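Local coordinates for protein putative agmatinase (Clostridium difficile, PDB 3LHL) that probably hydrolyses agmatine to putrescine and urea, as a manganese-dependent member of the arginase family, at residues N23-R28 against P251-T256; H98-P103 against D245-S250; Y116-D121 against F154-R159. All coordinates share one frame; numbering follows the deposited sequence.

Interaction 1: N23-R28 against P251-T256. With PO4 (phosphate ion), chain F.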
loop_
_atom_site.group_PDB
_atom_site.type_symbol
_atom_site.label_atom_id
_atom_site.label_comp_id
_atom_site.label_asym_id
_atom_site.label_seq_id
_atom_site.Cartn_x
_atom_site.Cartn_y
_atom_site.Cartn_z
ATOM N N ASN A 23 -17.004 5.634 10.813
ATOM C CA ASN A 23 -16.668 6.153 12.134
ATOM C C ASN A 23 -15.317 6.838 12.281
ATOM O O ASN A 23 -15.141 7.655 13.185
ATOM C CB ASN A 23 -16.764 5.043 13.181
ATOM C CG ASN A 23 -18.153 4.447 13.269
ATOM O OD1 ASN A 23 -19.152 5.167 13.224
ATOM N ND2 ASN A 23 -18.223 3.125 13.401
ATOM N N ARG A 24 -14.377 6.536 11.392
ATOM C CA ARG A 24 -13.038 7.108 11.501
ATOM C C ARG A 24 -12.518 7.796 10.245
ATOM O O ARG A 24 -11.485 7.408 9.691
ATOM C CB ARG A 24 -12.071 6.005 11.929
ATOM C CG ARG A 24 -12.431 5.383 13.271
ATOM C CD ARG A 24 -11.847 6.194 14.420
ATOM N NE ARG A 24 -10.420 5.917 14.568
ATOM C CZ ARG A 24 -9.646 6.428 15.516
ATOM N NH1 ARG A 24 -10.156 7.263 16.408
ATOM N NH2 ARG A 24 -8.369 6.072 15.595
ATOM N N PRO A 25 -13.218 8.837 9.780
ATOM C CA PRO A 25 -12.755 9.531 8.576
ATOM C C PRO A 25 -11.437 10.245 8.864
ATOM O O PRO A 25 -11.093 10.484 10.026
ATOM C CB PRO A 25 -13.897 10.501 8.283
ATOM C CG PRO A 25 -14.396 10.847 9.679
ATOM C CD PRO A 25 -14.412 9.493 10.353
ATOM N N GLY A 26 -10.691 10.568 7.814
ATOM C CA GLY A 26 -9.434 11.262 8.015
ATOM C C GLY A 26 -8.308 10.813 7.108
ATOM O O GLY A 26 -7.332 11.549 6.933
ATOM N N ALA A 27 -8.427 9.616 6.535
ATOM C CA ALA A 27 -7.392 9.090 5.649
ATOM C C ALA A 27 -7.233 9.990 4.424
ATOM O O ALA A 27 -6.202 9.972 3.750
ATOM C CB ALA A 27 -7.741 7.662 5.215
ATOM N N ARG A 28 -8.265 10.786 4.155
ATOM C CA ARG A 28 -8.258 11.693 3.017
ATOM C C ARG A 28 -7.128 12.718 3.088
ATOM O O ARG A 28 -6.722 13.266 2.063
ATOM C CB ARG A 28 -9.592 12.446 2.936
ATOM C CG ARG A 28 -9.740 13.540 3.993
ATOM C CD ARG A 28 -11.103 14.220 3.924
ATOM N NE ARG A 28 -12.187 13.296 4.242
ATOM C CZ ARG A 28 -13.476 13.609 4.176
ATOM N NH1 ARG A 28 -13.842 14.830 3.803
ATOM N NH2 ARG A 28 -14.398 12.698 4.467
ATOM N N PRO A 251 -3.781 11.228 9.759
ATOM C CA PRO A 251 -3.031 12.250 10.503
ATOM C C PRO A 251 -3.570 12.740 11.838
ATOM O O PRO A 251 -2.938 12.553 12.878
ATOM C CB PRO A 251 -2.913 13.396 9.497
ATOM C CG PRO A 251 -2.872 12.693 8.196
ATOM C CD PRO A 251 -3.950 11.647 8.355
ATOM N N ASP A 252 -4.728 13.381 11.803
ATOM C CA ASP A 252 -5.316 13.944 13.006
ATOM C C ASP A 252 -5.451 13.012 14.202
ATOM O O ASP A 252 -5.476 13.479 15.338
ATOM C CB ASP A 252 -6.673 14.566 12.682
ATOM C CG ASP A 252 -6.588 15.585 11.563
ATOM O OD1 ASP A 252 -5.582 16.327 11.515
ATOM O OD2 ASP A 252 -7.525 15.648 10.735
ATOM N N TYR A 253 -5.525 11.706 13.972
ATOM C CA TYR A 253 -5.666 10.791 15.100
ATOM C C TYR A 253 -4.385 10.628 15.909
ATOM O O TYR A 253 -4.410 10.083 17.012
ATOM C CB TYR A 253 -6.193 9.434 14.628
ATOM C CG TYR A 253 -7.615 9.518 14.107
ATOM C CD1 TYR A 253 -8.618 10.141 14.862
ATOM C CD2 TYR A 253 -7.955 8.996 12.859
ATOM C CE1 TYR A 253 -9.929 10.245 14.378
ATOM C CE2 TYR A 253 -9.257 9.091 12.368
ATOM C CZ TYR A 253 -10.239 9.718 13.130
ATOM O OH TYR A 253 -11.516 9.830 12.633
ATOM N N ASP A 254 -3.269 11.098 15.362
ATOM C CA ASP A 254 -1.993 11.043 16.071
ATOM C C ASP A 254 -1.601 12.486 16.335
ATOM O O ASP A 254 -0.957 13.130 15.505
ATOM C CB ASP A 254 -0.895 10.372 15.237
ATOM C CG ASP A 254 0.413 10.237 16.003
ATOM O OD1 ASP A 254 0.540 10.860 17.081
ATOM O OD2 ASP A 254 1.319 9.515 15.531
ATOM N N THR A 255 -2.000 12.987 17.496
ATOM C CA THR A 255 -1.716 14.361 17.879
ATOM C C THR A 255 -0.230 14.691 17.960
ATOM O O THR A 255 0.142 15.863 17.895
ATOM C CB THR A 255 -2.388 14.703 19.229
ATOM O OG1 THR A 255 -2.159 13.640 20.165
ATOM C CG2 THR A 255 -3.887 14.886 19.041
ATOM N N THR A 256 0.625 13.678 18.092
ATOM C CA THR A 256 2.062 13.937 18.166
ATOM C C THR A 256 2.604 14.221 16.776
ATOM O O THR A 256 3.665 14.823 16.627
ATOM C CB THR A 256 2.867 12.738 18.724
ATOM O OG1 THR A 256 2.995 11.737 17.708
ATOM C CG2 THR A 256 2.185 12.142 19.946
HETATM P P PO4 F . -15.462 2.455 9.823
HETATM O O1 PO4 F . -15.046 1.112 10.303
HETATM O O2 PO4 F . -15.472 2.472 8.338
HETATM O O3 PO4 F . -16.826 2.761 10.328
HETATM O O4 PO4 F . -14.504 3.478 10.326
HETATM O O HOH W 1 -6.979 12.291 9.861
#
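The Arg24 side chain bends twice, at chi2 and at chi3, and this lays its guanidinium flat on the ring of Tyr253; Tyr253 CG, anti to the carbonyl carbon (chi1 -67°), carries the ring across to meet it. The two planes are 12° apart, and Arg24 CZ sits 3.8 Å from the centroid of the Tyr253 ring, over its centre: a stacked cation-pi pair. Within it Arg24 NH1 hangs over the CD1-CE1 side of the ring, while NH2 lies nearer CG. Arg24 NE and NH2 donate to Gly215 O and Thr214 O, which would hold the guanidinium against rotation over the ring. At the far tip, Tyr253 OH makes a weak hydrogen bond of 2.7 Å to Pro25 O, and Pro25 CD rests against the same hydroxyl at 3.7 Å. Further along, Gly26 O touches Pro251 CD and accepts a hydrogen bond from a water, which is in turn weakly joined to Asp252 N. Gly26 has a positive phi, where a side chain would jam against the preceding carbonyl. The contact ties the loop after strand 10-15 to the loop after strand 240-247, both at the C-terminal end of the parallel sheet. A phosphate, probably from the crystallisation liquor, is held by Asn23 N, with its O3 2.9 Å away. Tyr253 covers one face of the guanidinium while two backbone carbonyls accept from its N-H groups, and the positive charge of Arg24 is probably stabilised by both, since they do not compete for the same part of the group.

Interaction 2: H98-P103 against D245-S250. With MN (manganese (II) ion), chain B.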
loop_
_atom_site.group_PDB
_atom_site.type_symbol
_atom_site.label_atom_id
_atom_site.label_comp_id
_atom_site.label_asym_id
_atom_site.label_seq_id
_atom_site.Cartn_x
_atom_site.Cartn_y
_atom_site.Cartn_z
ATOM N N HIS A 98 -8.035 2.058 2.177
ATOM C CA HIS A 98 -7.504 0.956 1.389
ATOM C C HIS A 98 -8.271 0.628 0.106
ATOM O O HIS A 98 -7.746 -0.040 -0.776
ATOM C CB HIS A 98 -7.393 -0.289 2.271
ATOM C CG HIS A 98 -6.219 -1.156 1.941
ATOM N ND1 HIS A 98 -5.755 -2.135 2.790
ATOM C CD2 HIS A 98 -5.416 -1.188 0.853
ATOM C CE1 HIS A 98 -4.713 -2.733 2.241
ATOM N NE2 HIS A 98 -4.487 -2.177 1.066
ATOM N N LEU A 99 -9.500 1.108 -0.019
ATOM C CA LEU A 99 -10.263 0.803 -1.226
ATOM C C LEU A 99 -9.610 1.355 -2.500
ATOM O O LEU A 99 -9.766 0.769 -3.570
ATOM C CB LEU A 99 -11.699 1.322 -1.101
ATOM C CG LEU A 99 -12.654 0.954 -2.246
ATOM C CD1 LEU A 99 -12.711 -0.558 -2.440
ATOM C CD2 LEU A 99 -14.034 1.502 -1.933
ATOM N N VAL A 100 -8.869 2.460 -2.386
ATOM C CA VAL A 100 -8.217 3.056 -3.556
ATOM C C VAL A 100 -7.312 2.059 -4.278
ATOM O O VAL A 100 -6.999 2.228 -5.455
ATOM C CB VAL A 100 -7.357 4.306 -3.188
ATOM C CG1 VAL A 100 -8.214 5.345 -2.477
ATOM C CG2 VAL A 100 -6.168 3.900 -2.339
ATOM N N THR A 101 -6.891 1.026 -3.557
ATOM C CA THR A 101 -6.031 -0.005 -4.114
ATOM C C THR A 101 -6.726 -0.861 -5.185
ATOM O O THR A 101 -6.076 -1.340 -6.116
ATOM C CB THR A 101 -5.515 -0.930 -2.986
ATOM O OG1 THR A 101 -4.637 -0.187 -2.131
ATOM C CG2 THR A 101 -4.771 -2.131 -3.558
ATOM N N LEU A 102 -8.039 -1.044 -5.065
ATOM C CA LEU A 102 -8.766 -1.877 -6.024
ATOM C C LEU A 102 -8.643 -1.389 -7.468
ATOM O O LEU A 102 -8.173 -2.129 -8.331
ATOM C CB LEU A 102 -10.240 -2.004 -5.614
ATOM C CG LEU A 102 -11.187 -2.803 -6.519
ATOM C CD1 LEU A 102 -10.587 -4.172 -6.870
ATOM C CD2 LEU A 102 -12.521 -2.971 -5.800
ATOM N N PRO A 103 -9.062 -0.143 -7.753
ATOM C CA PRO A 103 -8.952 0.352 -9.129
ATOM C C PRO A 103 -7.506 0.445 -9.608
ATOM O O PRO A 103 -7.215 0.196 -10.777
ATOM C CB PRO A 103 -9.637 1.718 -9.067
ATOM C CG PRO A 103 -9.452 2.142 -7.643
ATOM C CD PRO A 103 -9.715 0.857 -6.889
ATOM N N ASP A 245 1.564 1.108 -3.335
ATOM C CA ASP A 245 0.790 2.089 -2.590
ATOM C C ASP A 245 0.907 1.896 -1.076
ATOM O O ASP A 245 1.227 0.806 -0.596
ATOM C CB ASP A 245 -0.693 2.051 -3.005
ATOM C CG ASP A 245 -1.422 0.790 -2.534
ATOM O OD1 ASP A 245 -1.310 0.434 -1.336
ATOM O OD2 ASP A 245 -2.123 0.163 -3.362
ATOM N N ILE A 246 0.692 2.978 -0.337
ATOM C CA ILE A 246 0.696 2.942 1.121
ATOM C C ILE A 246 -0.633 3.611 1.460
ATOM O O ILE A 246 -1.005 4.608 0.842
ATOM C CB ILE A 246 1.875 3.736 1.748
ATOM C CG1 ILE A 246 1.839 5.198 1.296
ATOM C CG2 ILE A 246 3.202 3.081 1.372
ATOM C CD1 ILE A 246 2.950 6.054 1.903
ATOM N N VAL A 247 -1.359 3.070 2.428
ATOM C CA VAL A 247 -2.661 3.630 2.742
ATOM C C VAL A 247 -3.016 3.627 4.218
ATOM O O VAL A 247 -2.303 3.068 5.040
ATOM C CB VAL A 247 -3.773 2.842 1.987
ATOM C CG1 VAL A 247 -3.555 2.930 0.475
ATOM C CG2 VAL A 247 -3.752 1.382 2.425
ATOM N N GLU A 248 -4.140 4.272 4.521
ATOM C CA GLU A 248 -4.706 4.352 5.860
ATOM C C GLU A 248 -4.042 5.293 6.870
ATOM O O GLU A 248 -4.324 5.220 8.071
ATOM C CB GLU A 248 -4.853 2.937 6.446
ATOM C CG GLU A 248 -5.859 2.064 5.686
ATOM C CD GLU A 248 -7.281 2.651 5.659
ATOM O OE1 GLU A 248 -7.442 3.854 5.954
ATOM O OE2 GLU A 248 -8.242 1.912 5.325
ATOM N N LEU A 249 -3.155 6.163 6.396
ATOM C CA LEU A 249 -2.559 7.145 7.293
ATOM C C LEU A 249 -3.674 8.159 7.522
ATOM O O LEU A 249 -4.183 8.751 6.570
ATOM C CB LEU A 249 -1.372 7.872 6.655
ATOM C CG LEU A 249 -1.049 9.198 7.377
ATOM C CD1 LEU A 249 -0.386 8.914 8.732
ATOM C CD2 LEU A 249 -0.138 10.060 6.519
ATOM N N SER A 250 -4.072 8.328 8.777
ATOM C CA SER A 250 -5.116 9.280 9.137
ATOM C C SER A 250 -4.459 10.155 10.201
ATOM O O SER A 250 -4.549 9.878 11.392
ATOM C CB SER A 250 -6.328 8.546 9.704
ATOM O OG SER A 250 -7.450 9.402 9.739
HETATM MN MN MN B . -6.357 -2.519 4.895
#
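His98 meets Val247 and Glu248 at the start of a short 3-10 turn. Its CB lies 3.9 Å from Glu248 OE2, and the same carboxylate oxygen accepts a hydrogen bond from His98 N at 3.2 Å, met from far above the carboxylate plane. Beyond CB, the imidazole turns one face to Val247: CG and CD2 sit beneath the CG2 methyl, CD2 the nearer at 3.4 Å, in a CH-pi contact 22° off the ring normal. His98 ND1 binds a manganese ion at 2.2 Å, sharing it with Asp121, Asp125 and Asp202. At the remaining nitrogen, NE2 hydrogen-bonds to Thr200 OG1, a second-shell contact that helps fix the turn of the ring about its CB-CG bond. The methyl that presses on the ring is placed by Val247 chi1 of -60°, which sets CG2 between the backbone N and the carbonyl carbon and leaves CG1 to pack on Val100 CG2 at 4.0 Å.

This is the arginase-type alpha/beta fold, in which metal ligands gather at the C-terminal ends of parallel strands; here the end of strand 240-247 lies against the turn that leads from strand 90-95 into helix 101-111. Deeper along the same strand, Thr101 OG1 hydrogen-bonds to Asp245 OD2 at 2.8 Å, approaching from above the plane of the carboxylate. That aspartate is buried and well supplied with partners, OD2 also bonding to Tyr198 OH and OD1 to Thr200 OG1. Thr200 thus connects Asp245 to His98 NE2. At the other end of the segment, Glu248, seen to bind a third manganese ion in this protein, has its side chain about 3 Å from a manganese ion other than the one on His98, and its carbonyl O is hydrogen-bonded to Thr214 OG1.

Interaction 3: Y116-D121 against F154-R159. With MN (manganese (II) ion), chain C; MN (manganese (II) ion), chain B.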
loop_
_atom_site.group_PDB
_atom_site.type_symbol
_atom_site.label_atom_id
_atom_site.label_comp_id
_atom_site.label_asym_id
_atom_site.label_seq_id
_atom_site.Cartn_x
_atom_site.Cartn_y
_atom_site.Cartn_z
ATOM N N TYR A 116 1.487 -10.977 -8.904
ATOM C CA TYR A 116 1.348 -11.410 -7.517
ATOM C C TYR A 116 1.123 -10.193 -6.630
ATOM O O TYR A 116 1.603 -9.099 -6.924
ATOM C CB TYR A 116 2.603 -12.166 -7.081
ATOM C CG TYR A 116 2.791 -13.457 -7.840
ATOM C CD1 TYR A 116 2.187 -14.637 -7.405
ATOM C CD2 TYR A 116 3.518 -13.488 -9.027
ATOM C CE1 TYR A 116 2.296 -15.818 -8.135
ATOM C CE2 TYR A 116 3.634 -14.663 -9.770
ATOM C CZ TYR A 116 3.018 -15.825 -9.317
ATOM O OH TYR A 116 3.107 -16.984 -10.055
ATOM N N VAL A 117 0.390 -10.389 -5.541
ATOM C CA VAL A 117 0.082 -9.307 -4.621
ATOM C C VAL A 117 0.707 -9.501 -3.240
ATOM O O VAL A 117 0.509 -10.534 -2.598
ATOM C CB VAL A 117 -1.451 -9.166 -4.433
ATOM C CG1 VAL A 117 -1.756 -8.049 -3.442
ATOM C CG2 VAL A 117 -2.125 -8.907 -5.771
ATOM N N ILE A 118 1.471 -8.510 -2.796
ATOM C CA ILE A 118 2.076 -8.554 -1.472
ATOM C C ILE A 118 1.253 -7.576 -0.641
ATOM O O ILE A 118 1.142 -6.393 -0.977
ATOM C CB ILE A 118 3.571 -8.159 -1.519
ATOM C CG1 ILE A 118 4.362 -9.286 -2.203
ATOM C CG2 ILE A 118 4.104 -7.915 -0.104
ATOM C CD1 ILE A 118 5.871 -9.067 -2.267
ATOM N N HIS A 119 0.667 -8.090 0.436
ATOM C CA HIS A 119 -0.224 -7.321 1.299
ATOM C C HIS A 119 0.193 -7.224 2.775
ATOM O O HIS A 119 0.272 -8.232 3.475
ATOM C CB HIS A 119 -1.617 -7.950 1.167
ATOM C CG HIS A 119 -2.654 -7.397 2.095
ATOM N ND1 HIS A 119 -2.981 -6.057 2.143
ATOM C CD2 HIS A 119 -3.495 -8.020 2.955
ATOM C CE1 HIS A 119 -3.981 -5.880 2.989
ATOM N NE2 HIS A 119 -4.312 -7.055 3.495
ATOM N N PHE A 120 0.467 -6.006 3.234
ATOM C CA PHE A 120 0.838 -5.753 4.626
ATOM C C PHE A 120 -0.364 -5.076 5.271
ATOM O O PHE A 120 -0.891 -4.090 4.746
ATOM C CB PHE A 120 2.077 -4.855 4.703
ATOM C CG PHE A 120 3.366 -5.583 4.433
ATOM C CD1 PHE A 120 4.002 -6.297 5.446
ATOM C CD2 PHE A 120 3.925 -5.585 3.159
ATOM C CE1 PHE A 120 5.180 -7.005 5.193
ATOM C CE2 PHE A 120 5.106 -6.293 2.895
ATOM C CZ PHE A 120 5.732 -7.003 3.910
ATOM N N ASP A 121 -0.788 -5.590 6.417
ATOM C CA ASP A 121 -1.980 -5.051 7.053
ATOM C C ASP A 121 -2.168 -5.650 8.443
ATOM O O ASP A 121 -1.618 -6.712 8.759
ATOM C CB ASP A 121 -3.195 -5.430 6.193
ATOM C CG ASP A 121 -4.325 -4.410 6.261
ATOM O OD1 ASP A 121 -4.776 -4.067 7.379
ATOM O OD2 ASP A 121 -4.762 -3.965 5.176
ATOM N N PHE A 154 -0.414 -12.741 -0.971
ATOM C CA PHE A 154 0.405 -13.026 0.206
ATOM C C PHE A 154 0.212 -11.906 1.217
ATOM O O PHE A 154 0.518 -10.750 0.938
ATOM C CB PHE A 154 1.873 -13.132 -0.203
ATOM C CG PHE A 154 2.135 -14.233 -1.178
ATOM C CD1 PHE A 154 2.620 -15.463 -0.743
ATOM C CD2 PHE A 154 1.831 -14.066 -2.527
ATOM C CE1 PHE A 154 2.792 -16.515 -1.637
ATOM C CE2 PHE A 154 2.000 -15.115 -3.432
ATOM C CZ PHE A 154 2.480 -16.342 -2.984
ATOM N N GLN A 155 -0.294 -12.260 2.392
ATOM C CA GLN A 155 -0.574 -11.277 3.425
ATOM C C GLN A 155 0.378 -11.420 4.600
ATOM O O GLN A 155 0.737 -12.532 4.984
ATOM C CB GLN A 155 -2.027 -11.436 3.873
ATOM C CG GLN A 155 -2.967 -11.697 2.693
ATOM C CD GLN A 155 -4.427 -11.682 3.079
ATOM O OE1 GLN A 155 -4.980 -10.637 3.430
ATOM N NE2 GLN A 155 -5.063 -12.844 3.020
ATOM N N PHE A 156 0.780 -10.285 5.165
ATOM C CA PHE A 156 1.722 -10.270 6.280
ATOM C C PHE A 156 1.326 -9.332 7.412
ATOM O O PHE A 156 0.825 -8.238 7.169
ATOM C CB PHE A 156 3.099 -9.854 5.771
ATOM C CG PHE A 156 3.660 -10.771 4.743
ATOM C CD1 PHE A 156 4.485 -11.831 5.116
ATOM C CD2 PHE A 156 3.361 -10.587 3.397
ATOM C CE1 PHE A 156 5.006 -12.695 4.159
ATOM C CE2 PHE A 156 3.879 -11.450 2.431
ATOM C CZ PHE A 156 4.701 -12.502 2.812
ATOM N N GLY A 157 1.569 -9.773 8.643
ATOM C CA GLY A 157 1.274 -8.959 9.810
ATOM C C GLY A 157 -0.164 -8.963 10.288
ATOM O O GLY A 157 -0.502 -8.263 11.243
ATOM N N ILE A 158 -1.006 -9.757 9.635
ATOM C CA ILE A 158 -2.423 -9.833 9.975
ATOM C C ILE A 158 -2.661 -10.244 11.428
ATOM O O ILE A 158 -2.079 -11.211 11.914
ATOM C CB ILE A 158 -3.157 -10.841 9.060
ATOM C CG1 ILE A 158 -2.641 -10.731 7.616
ATOM C CG2 ILE A 158 -4.668 -10.585 9.120
ATOM C CD1 ILE A 158 -2.846 -9.376 6.957
ATOM N N ARG A 159 -3.519 -9.508 12.123
ATOM C CA ARG A 159 -3.809 -9.824 13.515
ATOM C C ARG A 159 -5.234 -9.500 13.962
ATOM O O ARG A 159 -5.538 -9.546 15.151
ATOM C CB ARG A 159 -2.807 -9.110 14.422
ATOM C CG ARG A 159 -2.643 -7.612 14.167
ATOM C CD ARG A 159 -1.588 -7.038 15.117
ATOM N NE ARG A 159 -1.451 -5.586 15.030
ATOM C CZ ARG A 159 -0.890 -4.939 14.012
ATOM N NH1 ARG A 159 -0.407 -5.610 12.974
ATOM N NH2 ARG A 159 -0.800 -3.614 14.041
HETATM MN MN MN C . -5.887 -2.160 8.063
HETATM MN MN MN B . -6.357 -2.519 4.895
#
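Asp121, whose N-H is held by Phe156 O, bridges two manganese ions with a single carboxylate: OD2 lies 2.2 Å from one and OD1 2.3 Å from the other. The first ion is the one on His98; His123, Asp202 and Asp204 are the other protein ligands of the second. Behind this group the two strands run parallel, and their ladder extends into the loop: Phe154 N bonds to Val117 O, His119 N to Phe154 O and Phe156 N to His119 O, before Asp121 N closes the series on Phe156 O at 3.2 Å. The last bond holds the backbone of the bridging residue directly. Past it the partner chain turns a corner at Gly157, whose phi of 82° favours glycine, and Ile158 comes round to place CD1 4.0 Å from Asp121 CB, packing an apolar methyl against the root of the metal ligand.

On the sheet face that carries Ile118, Phe120, Phe154 and Phe156, the aromatic rings pack without full stacking. Phe156 CG, anti to its carbonyl carbon (chi1 -61°), puts the ring alongside that of Phe120. The two planes are 28° apart but slid past one another, centroids 5.4 Å apart, so the close touch is Phe120 CE1 on Phe156 CB at 3.6 Å. Phe185 meets the Phe120 ring edge-to-face. Nearer the strand start, Tyr116 and Phe154 lie side by side. The opposite face carries His119 and Gln155, which pack beside helix 140-148, the helix of the beta-alpha-beta crossover that joins these strands. With OD1 and OD2 each bound to a different manganese ion, the Asp121 carboxylate probably offsets part of the charge of both, and the Phe156 O bond and the Ile158 methyl help set where it stands.

How the interactions relate
Interactions 2 and 3 meet at one manganese ion: His98 ND1 and Asp121 OD2 bind it together and stand 3.2 Å apart, while His98 CE1 lies 3.3 Å from His119 CE1. Their centres are 13 Å apart, and both reach the same parallel sheet, whose strand ends supply the manganese site. Interaction 1 sits outside this centre, about 23 Å from interaction 3 between centres and without touching it. It does adjoin interaction 2, centres 14 Å apart, where Ser250 OG packs 3.1 Å from Gly26 C and Ala27 CB lies 3.9 Å from Glu248 OE1. The Arg24 side chain remains about 10 Å from a bound manganese ion.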